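Local coordinates for protein methyltransferase (Streptococcus mutans, PDB 2B78) that probably transfers methyl groups from S-adenosylmethionine, possibly to an RNA substrate, at residues 84-88 and 364-368; 92-96 and 176-180; 228-232 and 257-261. All coordinates share one frame; numbering follows the deposited sequence.

Contact 1 (84-88 and 364-368); sequences KRKNF and SDFAV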
ATOM      1  N   LYS A  84     -17.056   9.837   4.068  1.00 22.61           N
ATOM      2  CA  LYS A  84     -15.811  10.307   4.668  1.00 21.91           C
ATOM      3  C   LYS A  84     -14.830  10.799   3.614  1.00 20.21           C
ATOM      4  O   LYS A  84     -13.825  11.432   3.947  1.00 20.75           O
ATOM      5  CB  LYS A  84     -15.132   9.185   5.464  1.00 22.80           C
ATOM      6  CG  LYS A  84     -16.053   8.419   6.401  1.00 24.87           C
ATOM      7  CD  LYS A  84     -15.263   7.381   7.192  1.00 26.38           C
ATOM      8  CE  LYS A  84     -16.179   6.428   7.941  1.00 27.38           C
ATOM      9  NZ  LYS A  84     -17.181   7.143   8.775  1.00 30.40           N
ATOM     10  N   ARG A  85     -15.123  10.524   2.347  1.00 18.51           N
ATOM     11  CA  ARG A  85     -14.216  10.891   1.266  1.00 17.76           C
ATOM     12  C   ARG A  85     -14.684  11.963   0.278  1.00 19.37           C
ATOM     13  O   ARG A  85     -14.096  12.110  -0.798  1.00 17.66           O
ATOM     14  CB  ARG A  85     -13.834   9.623   0.495  1.00 15.23           C
ATOM     15  CG  ARG A  85     -13.123   8.563   1.342  1.00 12.11           C
ATOM     16  CD  ARG A  85     -12.870   7.294   0.538  1.00  9.02           C
ATOM     17  NE  ARG A  85     -11.905   6.390   1.172  1.00  9.14           N
ATOM     18  CZ  ARG A  85     -12.144   5.655   2.255  1.00  9.38           C
ATOM     19  NH1 ARG A  85     -13.331   5.700   2.857  1.00  9.89           N
ATOM     20  NH2 ARG A  85     -11.192   4.861   2.736  1.00  8.77           N
ATOM     21  N   LYS A  86     -15.714  12.721   0.646  1.00 21.34           N
ATOM     22  CA  LYS A  86     -16.244  13.771  -0.228  1.00 24.41           C
ATOM     23  C   LYS A  86     -15.197  14.717  -0.813  1.00 25.29           C
ATOM     24  O   LYS A  86     -15.301  15.112  -1.979  1.00 26.27           O
ATOM     25  CB  LYS A  86     -17.297  14.596   0.515  1.00 26.31           C
ATOM     26  CG  LYS A  86     -18.628  13.894   0.691  1.00 28.39           C
ATOM     27  CD  LYS A  86     -19.583  14.717   1.547  1.00 30.25           C
ATOM     28  CE  LYS A  86     -19.064  14.847   2.976  1.00 31.85           C
ATOM     29  NZ  LYS A  86     -20.047  15.532   3.867  1.00 33.67           N
ATOM     30  N   ASN A  87     -14.199  15.090  -0.019  1.00 25.96           N
ATOM     31  CA  ASN A  87     -13.157  15.999  -0.496  1.00 27.91           C
ATOM     32  C   ASN A  87     -12.296  15.393  -1.596  1.00 29.57           C
ATOM     33  O   ASN A  87     -11.807  16.108  -2.475  1.00 29.97           O
ATOM     34  CB  ASN A  87     -12.274  16.459   0.668  1.00 27.64           C
ATOM     35  CG  ASN A  87     -13.021  17.343   1.638  1.00 27.83           C
ATOM     36  OD1 ASN A  87     -13.937  18.069   1.247  1.00 28.53           O
ATOM     37  ND2 ASN A  87     -12.630  17.299   2.907  1.00 27.78           N
ATOM     38  N   PHE A  88     -12.108  14.078  -1.545  1.00 30.70           N
ATOM     39  CA  PHE A  88     -11.332  13.387  -2.568  1.00 32.03           C
ATOM     40  C   PHE A  88     -12.098  13.417  -3.892  1.00 33.92           C
ATOM     41  O   PHE A  88     -11.629  13.987  -4.883  1.00 34.11           O
ATOM     42  CB  PHE A  88     -11.085  11.930  -2.159  1.00 31.77           C
ATOM     43  CG  PHE A  88     -10.010  11.761  -1.117  1.00 31.02           C
ATOM     44  CD1 PHE A  88      -8.670  11.944  -1.447  1.00 30.97           C
ATOM     45  CD2 PHE A  88     -10.337  11.421   0.194  1.00 31.85           C
ATOM     46  CE1 PHE A  88      -7.668  11.793  -0.482  1.00 31.04           C
ATOM     47  CE2 PHE A  88      -9.342  11.267   1.165  1.00 31.95           C
ATOM     48  CZ  PHE A  88      -8.006  11.454   0.822  1.00 30.84           C
ATOM     49  N   SER A 364      -4.956   9.508   4.426  1.00 14.45           N
ATOM     50  CA  SER A 364      -6.346   9.342   4.865  1.00 16.06           C
ATOM     51  C   SER A 364      -7.267   8.413   4.076  1.00 15.91           C
ATOM     52  O   SER A 364      -8.205   7.833   4.654  1.00 15.60           O
ATOM     53  CB  SER A 364      -7.011  10.711   4.976  1.00 17.63           C
ATOM     54  OG  SER A 364      -7.101  11.309   3.700  1.00 20.03           O
ATOM     55  N   ASP A 365      -7.036   8.274   2.774  1.00 14.84           N
ATOM     56  CA  ASP A 365      -7.885   7.391   1.978  1.00 15.40           C
ATOM     57  C   ASP A 365      -7.575   5.934   2.278  1.00 15.60           C
ATOM     58  O   ASP A 365      -8.441   5.071   2.159  1.00 16.30           O
ATOM     59  CB  ASP A 365      -7.763   7.697   0.476  1.00 14.53           C
ATOM     60  CG  ASP A 365      -6.338   7.671  -0.028  1.00 15.18           C
ATOM     61  OD1 ASP A 365      -5.440   8.149   0.691  1.00 15.08           O
ATOM     62  OD2 ASP A 365      -6.127   7.196  -1.168  1.00 13.84           O
ATOM     63  N   PHE A 366      -6.336   5.648   2.658  1.00 16.38           N
ATOM     64  CA  PHE A 366      -5.979   4.285   3.042  1.00 15.67           C
ATOM     65  C   PHE A 366      -6.264   4.284   4.543  1.00 17.13           C
ATOM     66  O   PHE A 366      -5.350   4.207   5.370  1.00 18.67           O
ATOM     67  CB  PHE A 366      -4.497   4.020   2.756  1.00 14.74           C
ATOM     68  CG  PHE A 366      -4.210   3.667   1.317  1.00 12.21           C
ATOM     69  CD1 PHE A 366      -3.942   2.349   0.956  1.00 12.05           C
ATOM     70  CD2 PHE A 366      -4.221   4.646   0.326  1.00 11.55           C
ATOM     71  CE1 PHE A 366      -3.687   2.012  -0.371  1.00 10.49           C
ATOM     72  CE2 PHE A 366      -3.968   4.322  -1.008  1.00  7.82           C
ATOM     73  CZ  PHE A 366      -3.699   2.998  -1.356  1.00 10.50           C
ATOM     74  N   ALA A 367      -7.550   4.409   4.874  1.00 15.93           N
ATOM     75  CA  ALA A 367      -8.019   4.479   6.254  1.00 16.05           C
ATOM     76  C   ALA A 367      -7.448   3.425   7.179  1.00 16.89           C
ATOM     77  O   ALA A 367      -7.425   2.230   6.871  1.00 16.15           O
ATOM     78  CB  ALA A 367      -9.556   4.431   6.297  1.00 14.45           C
ATOM     79  N   VAL A 368      -6.980   3.877   8.332  1.00 16.43           N
ATOM     80  CA  VAL A 368      -6.433   2.956   9.308  1.00 18.99           C
ATOM     81  C   VAL A 368      -7.430   2.808  10.448  1.00 19.39           C
ATOM     82  O   VAL A 368      -8.253   3.691  10.687  1.00 18.82           O
ATOM     83  CB  VAL A 368      -5.105   3.480   9.885  1.00 19.93           C
ATOM     84  CG1 VAL A 368      -4.047   3.554   8.790  1.00 21.62           C
ATOM     85  CG2 VAL A 368      -5.322   4.852  10.504  1.00 19.79           C
TER
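R85, just before the short helix 86-90, and F88, within it, meet S364, D365 and A367 in the loop that joins strands 355-360 and 379-384. One hydrogen bond crosses between the segments: R85 NH2 donates to D365 O at 2.8 Å, with an N-H...O angle of 155°. The acceptor sits near the guanidinium plane, at its edge. R85 is extended from CG to NE, which carries the charged group to the loop; D105 (salt bridge), R98 O and S81 O hold it as well. A367 CB lies 3.9 Å from NH2, obliquely to the group. Strands 355-360 and 379-384 are the antiparallel pair at one end of the seven-stranded methyltransferase sheet, so the contact ties the loop of this Rossmann-like fold to the region before strand 96-101. In a CH-pi contact, D365 CB stands over one face of the F88 ring, 4.2 Å from its centroid and displaced toward the rim, while S364 OG approaches the ring edge in plane, 3.0 Å from CZ. With D365 CG between its backbone N and carbonyl carbon (chi1 54°), the carboxylate turns to other partners: OD1 forms a salt bridge with R200 and OD2 accepts from R98 N.

Contact 2 (92-96 and 176-180); sequences KLTTA and ILENG
T94 and T95 run antiparallel to E178 and L177, at the place where strand 174-178 enters the tight hairpin to strand 181-185; the backbone angles of N179 and G180 fit a type I' turn. Both threonine hydroxyls accept a backbone N-H, and their torsions differ accordingly. T94 OG1 lies beside its own backbone N and anti to the carbonyl carbon (chi1 -70°), where it receives N179 N at 3.1 Å in an almost straight bond of 176°. T95 OG1 instead stands between backbone N and carbonyl carbon (chi1 64°) and takes L177 N at 3.0 Å. The main chain supplies the return bond, T95 N to L177 O at 2.7 Å, so L177 is gripped through both N and O. At the turn, G180 N donates to L93 O at 2.8 Å. Around these four bonds, L177 CD2 comes within 3.3 Å of the carbonyl O of K92, L93 CD2 lies against G180 CA, and I176 CD1 makes an apolar contact with A96 CB at 3.7 Å. E178 points its first side-chain bond away from 92-96, and its OE1 forms a salt bridge with R203 of helix 200-210. Its other oxygen returns to 92-96 through a single water, which donates to E178 OE2 at 2.7 Å and also to A96 O.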
ATOM      1  N   LYS A  92     -10.150  17.429  -8.480  1.00 31.04           N
ATOM      2  CA  LYS A  92      -9.773  16.744  -9.709  1.00 27.84           C
ATOM      3  C   LYS A  92      -8.255  16.711  -9.921  1.00 25.46           C
ATOM      4  O   LYS A  92      -7.783  16.284 -10.976  1.00 26.73           O
ATOM      5  CB  LYS A  92     -10.477  17.375 -10.919  1.00 28.94           C
ATOM      6  CG  LYS A  92     -11.977  17.116 -10.924  1.00 30.34           C
ATOM      7  CD  LYS A  92     -12.632  17.467 -12.246  1.00 32.26           C
ATOM      8  CE  LYS A  92     -14.120  17.100 -12.227  1.00 34.54           C
ATOM      9  NZ  LYS A  92     -14.860  17.525 -13.462  1.00 37.09           N
ATOM     10  N   LEU A  93      -7.497  17.142  -8.914  1.00 21.61           N
ATOM     11  CA  LEU A  93      -6.029  17.119  -8.988  1.00 19.26           C
ATOM     12  C   LEU A  93      -5.556  15.686  -8.809  1.00 16.39           C
ATOM     13  O   LEU A  93      -4.461  15.325  -9.242  1.00 15.72           O
ATOM     14  CB  LEU A  93      -5.406  17.978  -7.882  1.00 20.03           C
ATOM     15  CG  LEU A  93      -5.437  19.501  -8.036  1.00 22.54           C
ATOM     16  CD1 LEU A  93      -4.869  20.139  -6.776  1.00 24.44           C
ATOM     17  CD2 LEU A  93      -4.632  19.916  -9.260  1.00 22.31           C
ATOM     18  N   THR A  94      -6.384  14.885  -8.141  1.00 13.45           N
ATOM     19  CA  THR A  94      -6.091  13.472  -7.888  1.00 12.03           C
ATOM     20  C   THR A  94      -7.312  12.653  -8.269  1.00 11.95           C
ATOM     21  O   THR A  94      -8.337  12.723  -7.598  1.00 12.47           O
ATOM     22  CB  THR A  94      -5.778  13.244  -6.406  1.00 10.22           C
ATOM     23  OG1 THR A  94      -4.509  13.831  -6.105  1.00  8.68           O
ATOM     24  CG2 THR A  94      -5.749  11.745  -6.085  1.00  9.16           C
ATOM     25  N   THR A  95      -7.202  11.870  -9.339  1.00 12.13           N
ATOM     26  CA  THR A  95      -8.332  11.085  -9.806  1.00 12.06           C
ATOM     27  C   THR A  95      -8.212   9.602  -9.494  1.00 12.89           C
ATOM     28  O   THR A  95      -9.046   8.801  -9.913  1.00 13.97           O
ATOM     29  CB  THR A  95      -8.547  11.274 -11.323  1.00 13.10           C
ATOM     30  OG1 THR A  95      -7.418  10.765 -12.049  1.00 13.92           O
ATOM     31  CG2 THR A  95      -8.722  12.751 -11.640  1.00 13.09           C
ATOM     32  N   ALA A  96      -7.181   9.234  -8.745  1.00 13.03           N
ATOM     33  CA  ALA A  96      -7.002   7.843  -8.361  1.00 14.09           C
ATOM     34  C   ALA A  96      -6.684   7.848  -6.876  1.00 13.70           C
ATOM     35  O   ALA A  96      -5.718   8.473  -6.454  1.00 15.17           O
ATOM     36  CB  ALA A  96      -5.858   7.195  -9.161  1.00 12.64           C
ATOM     37  N   ILE A 176      -3.924   8.609 -15.166  1.00 13.19           N
ATOM     38  CA  ILE A 176      -4.739   9.151 -14.087  1.00 11.76           C
ATOM     39  C   ILE A 176      -3.925  10.337 -13.601  1.00 12.86           C
ATOM     40  O   ILE A 176      -2.779  10.529 -14.043  1.00 13.36           O
ATOM     41  CB  ILE A 176      -5.002   8.125 -12.936  1.00 12.83           C
ATOM     42  CG1 ILE A 176      -3.695   7.577 -12.363  1.00 11.62           C
ATOM     43  CG2 ILE A 176      -5.890   6.978 -13.456  1.00 10.67           C
ATOM     44  CD1 ILE A 176      -3.082   8.450 -11.279  1.00 14.56           C
ATOM     45  N   LEU A 177      -4.511  11.158 -12.734  1.00 11.11           N
ATOM     46  CA  LEU A 177      -3.815  12.318 -12.220  1.00 10.52           C
ATOM     47  C   LEU A 177      -3.664  12.149 -10.719  1.00 11.65           C
ATOM     48  O   LEU A 177      -4.568  11.631 -10.055  1.00 10.22           O
ATOM     49  CB  LEU A 177      -4.626  13.587 -12.510  1.00 10.92           C
ATOM     50  CG  LEU A 177      -3.895  14.917 -12.703  1.00 10.85           C
ATOM     51  CD1 LEU A 177      -3.196  14.914 -14.056  1.00  8.34           C
ATOM     52  CD2 LEU A 177      -4.896  16.070 -12.641  1.00  9.49           C
ATOM     53  N   GLU A 178      -2.512  12.563 -10.192  1.00 13.03           N
ATOM     54  CA  GLU A 178      -2.249  12.504  -8.753  1.00 12.64           C
ATOM     55  C   GLU A 178      -1.388  13.708  -8.413  1.00 12.65           C
ATOM     56  O   GLU A 178      -0.296  13.868  -8.962  1.00 13.43           O
ATOM     57  CB  GLU A 178      -1.500  11.228  -8.363  1.00 11.85           C
ATOM     58  CG  GLU A 178      -1.449  10.990  -6.846  1.00 12.39           C
ATOM     59  CD  GLU A 178      -0.424   9.939  -6.447  1.00 13.39           C
ATOM     60  OE1 GLU A 178       0.789  10.239  -6.505  1.00 13.69           O
ATOM     61  OE2 GLU A 178      -0.829   8.818  -6.074  1.00 12.83           O
ATOM     62  N   ASN A 179      -1.882  14.550  -7.504  1.00 13.87           N
ATOM     63  CA  ASN A 179      -1.171  15.759  -7.113  1.00 12.44           C
ATOM     64  C   ASN A 179      -1.013  16.647  -8.337  1.00 11.39           C
ATOM     65  O   ASN A 179      -0.080  17.442  -8.428  1.00 11.51           O
ATOM     66  CB  ASN A 179       0.205  15.409  -6.551  1.00 12.86           C
ATOM     67  CG  ASN A 179       0.130  14.634  -5.256  1.00 12.60           C
ATOM     68  OD1 ASN A 179       0.879  13.675  -5.052  1.00 12.83           O
ATOM     69  ND2 ASN A 179      -0.762  15.049  -4.364  1.00  8.57           N
ATOM     70  N   GLY A 180      -1.909  16.491  -9.303  1.00 11.34           N
ATOM     71  CA  GLY A 180      -1.825  17.319 -10.492  1.00 10.70           C
ATOM     72  C   GLY A 180      -0.888  16.885 -11.600  1.00 10.24           C
ATOM     73  O   GLY A 180      -0.709  17.627 -12.562  1.00 13.11           O
TER
HETATM   74  O   HOH W   1      -3.383   8.660  -5.109  1.00 15.16           O

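Contact 3 (228-232 and 257-261); sequences VAAAM and ANHLD
L260 packs its two methyl groups against V228, A231 and M232 on one side of helix 225-232, and the contact rests mainly on apolar packing. CD1 of L260 lies 3.8 Å from A231 CB and 3.9 Å from V228 CG2, two side chains whose first bonds both point toward the loop. M232 SD touches both leucine methyls, CD2 at 3.7 Å and CD1 at 3.8 Å. Its chi1 (-71°) and the bend at chi2 (-56°) place the sulfur beside the leucine fork; L260 CG is 3.9 Å from it. The same sulfur also touches N258 CB at 3.9 Å, so M232 bridges the two loop residues. Backbone bonding accounts for the position of L260. Helix 247-257 ends in a Schellman motif with H259, at positive phi, as the C-prime residue and L260 N bonded back to F255 O; the leucine that follows the turn is thereby directed onto the neighbouring helix. V228 and A231 extend the packing to the helix itself, touching H254 and F255. Helices 225-232 and 247-257 connect the parallel strands 215-219, 237-242 and 265-269 in turn, an arrangement typical of the successive beta-alpha-beta crossovers in a Rossmann-like methyltransferase.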
ATOM      1  N   VAL A 228       9.671  10.244 -11.549  1.00 11.30           N
ATOM      2  CA  VAL A 228       8.913  11.215 -12.327  1.00 11.73           C
ATOM      3  C   VAL A 228       8.464  12.366 -11.418  1.00 10.70           C
ATOM      4  O   VAL A 228       8.487  13.528 -11.822  1.00 11.53           O
ATOM      5  CB  VAL A 228       7.683  10.541 -13.028  1.00 13.88           C
ATOM      6  CG1 VAL A 228       6.635  10.137 -12.006  1.00 14.94           C
ATOM      7  CG2 VAL A 228       7.091  11.483 -14.063  1.00 14.98           C
ATOM      8  N   ALA A 229       8.085  12.043 -10.183  1.00 10.19           N
ATOM      9  CA  ALA A 229       7.657  13.054  -9.211  1.00  9.20           C
ATOM     10  C   ALA A 229       8.815  14.018  -8.945  1.00  9.23           C
ATOM     11  O   ALA A 229       8.663  15.249  -8.991  1.00  8.44           O
ATOM     12  CB  ALA A 229       7.227  12.371  -7.899  1.00  6.60           C
ATOM     13  N   ALA A 230       9.983  13.453  -8.670  1.00  8.30           N
ATOM     14  CA  ALA A 230      11.166  14.266  -8.417  1.00 10.24           C
ATOM     15  C   ALA A 230      11.506  15.131  -9.637  1.00 10.38           C
ATOM     16  O   ALA A 230      11.886  16.294  -9.495  1.00 10.91           O
ATOM     17  CB  ALA A 230      12.340  13.362  -8.062  1.00  9.90           C
ATOM     18  N   ALA A 231      11.360  14.565 -10.831  1.00  9.85           N
ATOM     19  CA  ALA A 231      11.640  15.295 -12.063  1.00 10.85           C
ATOM     20  C   ALA A 231      10.723  16.515 -12.194  1.00 11.27           C
ATOM     21  O   ALA A 231      11.160  17.594 -12.617  1.00 10.22           O
ATOM     22  CB  ALA A 231      11.457  14.365 -13.272  1.00 10.91           C
ATOM     23  N   MET A 232       9.448  16.336 -11.838  1.00 12.22           N
ATOM     24  CA  MET A 232       8.467  17.415 -11.910  1.00 10.72           C
ATOM     25  C   MET A 232       8.713  18.460 -10.829  1.00 10.48           C
ATOM     26  O   MET A 232       8.166  19.564 -10.879  1.00  8.73           O
ATOM     27  CB  MET A 232       7.045  16.860 -11.765  1.00 11.73           C
ATOM     28  CG  MET A 232       6.556  16.062 -12.976  1.00 12.84           C
ATOM     29  SD  MET A 232       6.647  16.992 -14.518  1.00 14.67           S
ATOM     30  CE  MET A 232       5.407  18.277 -14.217  1.00 14.09           C
ATOM     31  N   ALA A 257       3.962  11.048 -20.409  1.00 15.01           N
ATOM     32  CA  ALA A 257       2.675  11.662 -20.068  1.00 14.68           C
ATOM     33  C   ALA A 257       2.856  13.070 -19.546  1.00 14.41           C
ATOM     34  O   ALA A 257       1.958  13.904 -19.669  1.00 17.19           O
ATOM     35  CB  ALA A 257       1.958  10.823 -19.024  1.00 13.07           C
ATOM     36  N   ASN A 258       4.017  13.334 -18.951  1.00 14.28           N
ATOM     37  CA  ASN A 258       4.306  14.651 -18.401  1.00 12.93           C
ATOM     38  C   ASN A 258       5.236  15.458 -19.296  1.00 13.35           C
ATOM     39  O   ASN A 258       5.783  16.481 -18.885  1.00 13.68           O
ATOM     40  CB  ASN A 258       4.885  14.498 -16.998  1.00 12.94           C
ATOM     41  CG  ASN A 258       3.898  13.860 -16.037  1.00 13.22           C
ATOM     42  OD1 ASN A 258       4.068  12.714 -15.616  1.00 14.19           O
ATOM     43  ND2 ASN A 258       2.846  14.602 -15.697  1.00 11.04           N
ATOM     44  N   HIS A 259       5.409  14.973 -20.521  1.00 14.62           N
ATOM     45  CA  HIS A 259       6.238  15.613 -21.534  1.00 16.21           C
ATOM     46  C   HIS A 259       7.619  16.017 -21.025  1.00 16.24           C
ATOM     47  O   HIS A 259       8.105  17.102 -21.324  1.00 15.14           O
ATOM     48  CB  HIS A 259       5.510  16.836 -22.086  1.00 18.84           C
ATOM     49  CG  HIS A 259       4.065  16.585 -22.393  1.00 22.00           C
ATOM     50  ND1 HIS A 259       3.653  15.697 -23.363  1.00 23.73           N
ATOM     51  CD2 HIS A 259       2.936  17.073 -21.826  1.00 22.06           C
ATOM     52  CE1 HIS A 259       2.332  15.648 -23.379  1.00 23.08           C
ATOM     53  NE2 HIS A 259       1.873  16.473 -22.456  1.00 23.80           N
ATOM     54  N   LEU A 260       8.252  15.132 -20.266  1.00 16.94           N
ATOM     55  CA  LEU A 260       9.577  15.402 -19.722  1.00 17.39           C
ATOM     56  C   LEU A 260      10.692  14.891 -20.629  1.00 16.73           C
ATOM     57  O   LEU A 260      10.637  13.763 -21.105  1.00 18.11           O
ATOM     58  CB  LEU A 260       9.718  14.745 -18.346  1.00 15.63           C
ATOM     59  CG  LEU A 260       8.919  15.360 -17.192  1.00 14.80           C
ATOM     60  CD1 LEU A 260       8.822  14.349 -16.056  1.00 11.17           C
ATOM     61  CD2 LEU A 260       9.576  16.649 -16.730  1.00 13.95           C
ATOM     62  N   ASP A 261      11.696  15.726 -20.881  1.00 16.39           N
ATOM     63  CA  ASP A 261      12.826  15.295 -21.693  1.00 16.04           C
ATOM     64  C   ASP A 261      13.664  14.432 -20.759  1.00 15.41           C
ATOM     65  O   ASP A 261      13.917  14.813 -19.619  1.00 15.71           O
ATOM     66  CB  ASP A 261      13.641  16.486 -22.167  1.00 17.85           C
ATOM     67  CG  ASP A 261      14.906  16.062 -22.889  1.00 21.18           C
ATOM     68  OD1 ASP A 261      15.913  15.782 -22.211  1.00 22.81           O
ATOM     69  OD2 ASP A 261      14.888  15.993 -24.134  1.00 23.56           O
TER

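How the contacts relate
From the N terminus, segment 84-88 opens contact 1, which closes only at 364-368, and the other two contacts fall within that long span. Contact 2 opens at 92-96, with three residues separating it from segment 84-88, and closes at 176-180 after the chain has built the sheet of strands 96-101 to 162-165. Contact 3 follows in series, closing a short loop from 228-232 to 257-261, so none of the three cross. Contacts 1 and 2 join the region around strand 96-101 to the methyltransferase fold and the hairpin of strands 174-178 and 181-185, whereas contact 3 is internal to that fold. The centres of contacts 2 and 3 are 15 Å apart, their nearest atoms about 6 Å, without touching.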